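Local coordinates for protein glucosamine-6-phosphate deaminase (Thermotoga maritima, PDB 1J5X) that belongs to the SIS-domain proteins, alpha/beta folds in which helices flank a parallel sheet, at residues A[67-72]-A[166-171]. Residues are numbered along the deposited sequence; the frame is centred on the assembly and turned at random.
Sequences ALTISY and MILLSL
Ile70 and Thr69 meet Leu168 and Leu171 where two helices of the SIS domain, an alpha/beta fold built on a five-stranded parallel sheet, run side by side. The axes of 67-72 and 166-171 approach to 10.2 Å and cross at only -19°, with nearly the same N-to-C direction.

The joint is made by apolar side chains. Ile70 contributes the largest share: CG1 lies anti to the backbone N (chi1 -173°), which sends the longer branch across the gap, where it crosses the Leu171 side chain at about a right angle. Ile70 CG1 comes to 3.7 Å from Leu171 CB, while Ile70 CD1 rests against the same CB and the carbonyl carbon of Leu171. Leu168 bends its end toward the other helix, and its CD1 lies 4.0 Å from Ile70 CB. Phe107 of strand 102-107 touches both Ile70 and Leu171, so both helices pack on this residue of the five-stranded sheet.

The hydroxyls of Thr69, Ser71 and Ser170 bond to carbonyls of their own helix. Thr69 OG1 hydrogen-bonds to Asn65 O one turn back, and Ser71 OG reaches Leu68 O at 2.6 Å. In the partner helix, Met166 O, a selenomethionine carbonyl, accepts Ser170 OG and Ser170 N from opposite faces of its plane.

With the Thr69 hydroxyl held by its own helix, its methyl faces the neighbour: Thr69 CG2 sits 3.7 Å from Leu168 CD2.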
ATOM      1  N   ALA A  67      -5.118   3.950   2.610  1.00 15.59           N
ATOM      2  CA  ALA A  67      -6.565   4.232   2.814  1.00 15.53           C
ATOM      3  C   ALA A  67      -7.371   3.662   1.641  1.00 16.47           C
ATOM      4  O   ALA A  67      -8.413   3.052   1.827  1.00 16.79           O
ATOM      5  CB  ALA A  67      -6.813   5.772   2.887  1.00 14.91           C
ATOM      6  N   LEU A  68      -6.875   3.856   0.426  1.00 15.21           N
ATOM      7  CA  LEU A  68      -7.565   3.330  -0.744  1.00 16.59           C
ATOM      8  C   LEU A  68      -7.618   1.797  -0.683  1.00 18.28           C
ATOM      9  O   LEU A  68      -8.701   1.196  -0.837  1.00 19.06           O
ATOM     10  CB  LEU A  68      -6.849   3.750  -2.019  1.00 18.67           C
ATOM     11  CG  LEU A  68      -7.451   3.209  -3.301  1.00 18.95           C
ATOM     12  CD1 LEU A  68      -8.889   3.756  -3.506  1.00 19.76           C
ATOM     13  CD2 LEU A  68      -6.570   3.678  -4.477  1.00 20.58           C
ATOM     14  N   THR A  69      -6.468   1.176  -0.435  1.00 16.71           N
ATOM     15  CA  THR A  69      -6.406  -0.286  -0.377  1.00 18.22           C
ATOM     16  C   THR A  69      -7.343  -0.863   0.678  1.00 18.57           C
ATOM     17  O   THR A  69      -8.117  -1.788   0.383  1.00 16.16           O
ATOM     18  CB  THR A  69      -4.978  -0.754  -0.097  1.00 17.75           C
ATOM     19  OG1 THR A  69      -4.102  -0.144  -1.077  1.00 15.91           O
ATOM     20  CG2 THR A  69      -4.896  -2.336  -0.275  1.00 17.63           C
ATOM     21  N   ILE A  70      -7.338  -0.303   1.901  1.00 16.91           N
ATOM     22  CA  ILE A  70      -8.210  -0.875   2.904  1.00 15.09           C
ATOM     23  C   ILE A  70      -9.684  -0.554   2.638  1.00 16.86           C
ATOM     24  O   ILE A  70     -10.562  -1.373   2.942  1.00 16.60           O
ATOM     25  CB  ILE A  70      -7.718  -0.470   4.343  1.00 17.98           C
ATOM     26  CG1 ILE A  70      -8.519  -1.212   5.439  1.00 16.61           C
ATOM     27  CG2 ILE A  70      -7.810   1.048   4.516  1.00 15.61           C
ATOM     28  CD1 ILE A  70      -8.376  -2.799   5.338  1.00 19.13           C
ATOM     29  N   SER A  71      -9.983   0.594   2.011  1.00 14.56           N
ATOM     30  CA  SER A  71     -11.384   0.961   1.719  1.00 16.57           C
ATOM     31  C   SER A  71     -12.018  -0.155   0.828  1.00 17.94           C
ATOM     32  O   SER A  71     -13.184  -0.581   1.045  1.00 17.27           O
ATOM     33  CB  SER A  71     -11.493   2.332   1.010  1.00 16.31           C
ATOM     34  OG  SER A  71     -11.000   2.351  -0.322  1.00 21.22           O
ATOM     35  N   TYR A  72     -11.265  -0.636  -0.148  1.00 16.49           N
ATOM     36  CA  TYR A  72     -11.835  -1.713  -1.007  1.00 16.22           C
ATOM     37  C   TYR A  72     -12.132  -2.936  -0.129  1.00 17.62           C
ATOM     38  O   TYR A  72     -13.200  -3.562  -0.220  1.00 18.93           O
ATOM     39  CB  TYR A  72     -10.865  -2.227  -2.078  1.00 18.91           C
ATOM     40  CG  TYR A  72     -10.666  -1.374  -3.308  1.00 20.78           C
ATOM     41  CD1 TYR A  72     -11.594  -1.375  -4.332  1.00 23.52           C
ATOM     42  CD2 TYR A  72      -9.533  -0.602  -3.452  1.00 20.40           C
ATOM     43  CE1 TYR A  72     -11.401  -0.613  -5.484  1.00 25.52           C
ATOM     44  CE2 TYR A  72      -9.319   0.142  -4.564  1.00 18.78           C
ATOM     45  CZ  TYR A  72     -10.253   0.142  -5.590  1.00 25.87           C
ATOM     46  OH  TYR A  72     -10.027   0.881  -6.727  1.00 27.33           O
HETATM   47  N   MSE A 166       2.276  -3.504   7.534  1.00 17.29           N
HETATM   48  CA  MSE A 166       1.765  -3.828   8.838  1.00 16.03           C
HETATM   49  C   MSE A 166       0.456  -3.164   9.233  1.00 18.56           C
HETATM   50  O   MSE A 166      -0.386  -3.774   9.898  1.00 17.00           O
HETATM   51  CB  MSE A 166       2.900  -3.598   9.925  1.00 16.94           C
HETATM   52  CG  MSE A 166       4.072  -4.456   9.586  1.00 18.95           C
HETATM   53 SE   MSE A 166       5.570  -3.900  10.877  1.00 31.17          SE
HETATM   54  CE  MSE A 166       6.742  -5.387  10.504  1.00 27.82           C
ATOM     55  N   ILE A 167       0.227  -1.914   8.825  1.00 17.39           N
ATOM     56  CA  ILE A 167      -1.029  -1.288   9.200  1.00 15.55           C
ATOM     57  C   ILE A 167      -2.121  -1.967   8.305  1.00 16.23           C
ATOM     58  O   ILE A 167      -3.213  -2.268   8.788  1.00 17.92           O
ATOM     59  CB  ILE A 167      -1.002   0.247   8.934  1.00 16.70           C
ATOM     60  CG1 ILE A 167      -0.063   0.919  10.008  1.00 17.70           C
ATOM     61  CG2 ILE A 167      -2.439   0.853   9.080  1.00 17.07           C
ATOM     62  CD1 ILE A 167       0.306   2.335   9.637  1.00 19.56           C
ATOM     63  N   LEU A 168      -1.785  -2.220   7.059  1.00 17.21           N
ATOM     64  CA  LEU A 168      -2.781  -2.857   6.137  1.00 16.65           C
ATOM     65  C   LEU A 168      -3.190  -4.245   6.702  1.00 16.00           C
ATOM     66  O   LEU A 168      -4.394  -4.548   6.824  1.00 18.91           O
ATOM     67  CB  LEU A 168      -2.190  -2.946   4.734  1.00 17.48           C
ATOM     68  CG  LEU A 168      -3.136  -3.567   3.683  1.00 15.40           C
ATOM     69  CD1 LEU A 168      -4.488  -2.823   3.695  1.00 20.01           C
ATOM     70  CD2 LEU A 168      -2.489  -3.559   2.312  1.00 16.21           C
ATOM     71  N   LEU A 169      -2.198  -5.025   7.065  1.00 16.76           N
ATOM     72  CA  LEU A 169      -2.470  -6.336   7.653  1.00 17.48           C
ATOM     73  C   LEU A 169      -3.378  -6.181   8.848  1.00 18.78           C
ATOM     74  O   LEU A 169      -4.384  -6.914   9.021  1.00 18.47           O
ATOM     75  CB  LEU A 169      -1.177  -6.966   8.098  1.00 18.88           C
ATOM     76  CG  LEU A 169      -1.300  -8.120   9.093  1.00 17.93           C
ATOM     77  CD1 LEU A 169      -2.039  -9.286   8.380  1.00 18.17           C
ATOM     78  CD2 LEU A 169       0.095  -8.599   9.464  1.00 18.65           C
ATOM     79  N   SER A 170      -3.051  -5.237   9.727  1.00 18.81           N
ATOM     80  CA  SER A 170      -3.879  -5.069  10.914  1.00 16.66           C
ATOM     81  C   SER A 170      -5.341  -4.703  10.643  1.00 19.06           C
ATOM     82  O   SER A 170      -6.259  -5.245  11.297  1.00 19.47           O
ATOM     83  CB  SER A 170      -3.286  -3.964  11.861  1.00 20.35           C
ATOM     84  OG  SER A 170      -1.918  -4.234  12.133  1.00 19.48           O
ATOM     85  N   LEU A 171      -5.576  -3.786   9.710  1.00 14.56           N
ATOM     86  CA  LEU A 171      -6.926  -3.343   9.442  1.00 17.34           C
ATOM     87  C   LEU A 171      -7.662  -4.424   8.637  1.00 15.75           C
ATOM     88  O   LEU A 171      -8.833  -4.534   8.837  1.00 16.04           O
ATOM     89  CB  LEU A 171      -6.948  -1.993   8.688  1.00 16.96           C
ATOM     90  CG  LEU A 171      -6.255  -0.845   9.445  1.00 18.38           C
ATOM     91  CD1 LEU A 171      -6.342   0.463   8.627  1.00 20.71           C
ATOM     92  CD2 LEU A 171      -6.874  -0.710  10.789  1.00 19.82           C
TER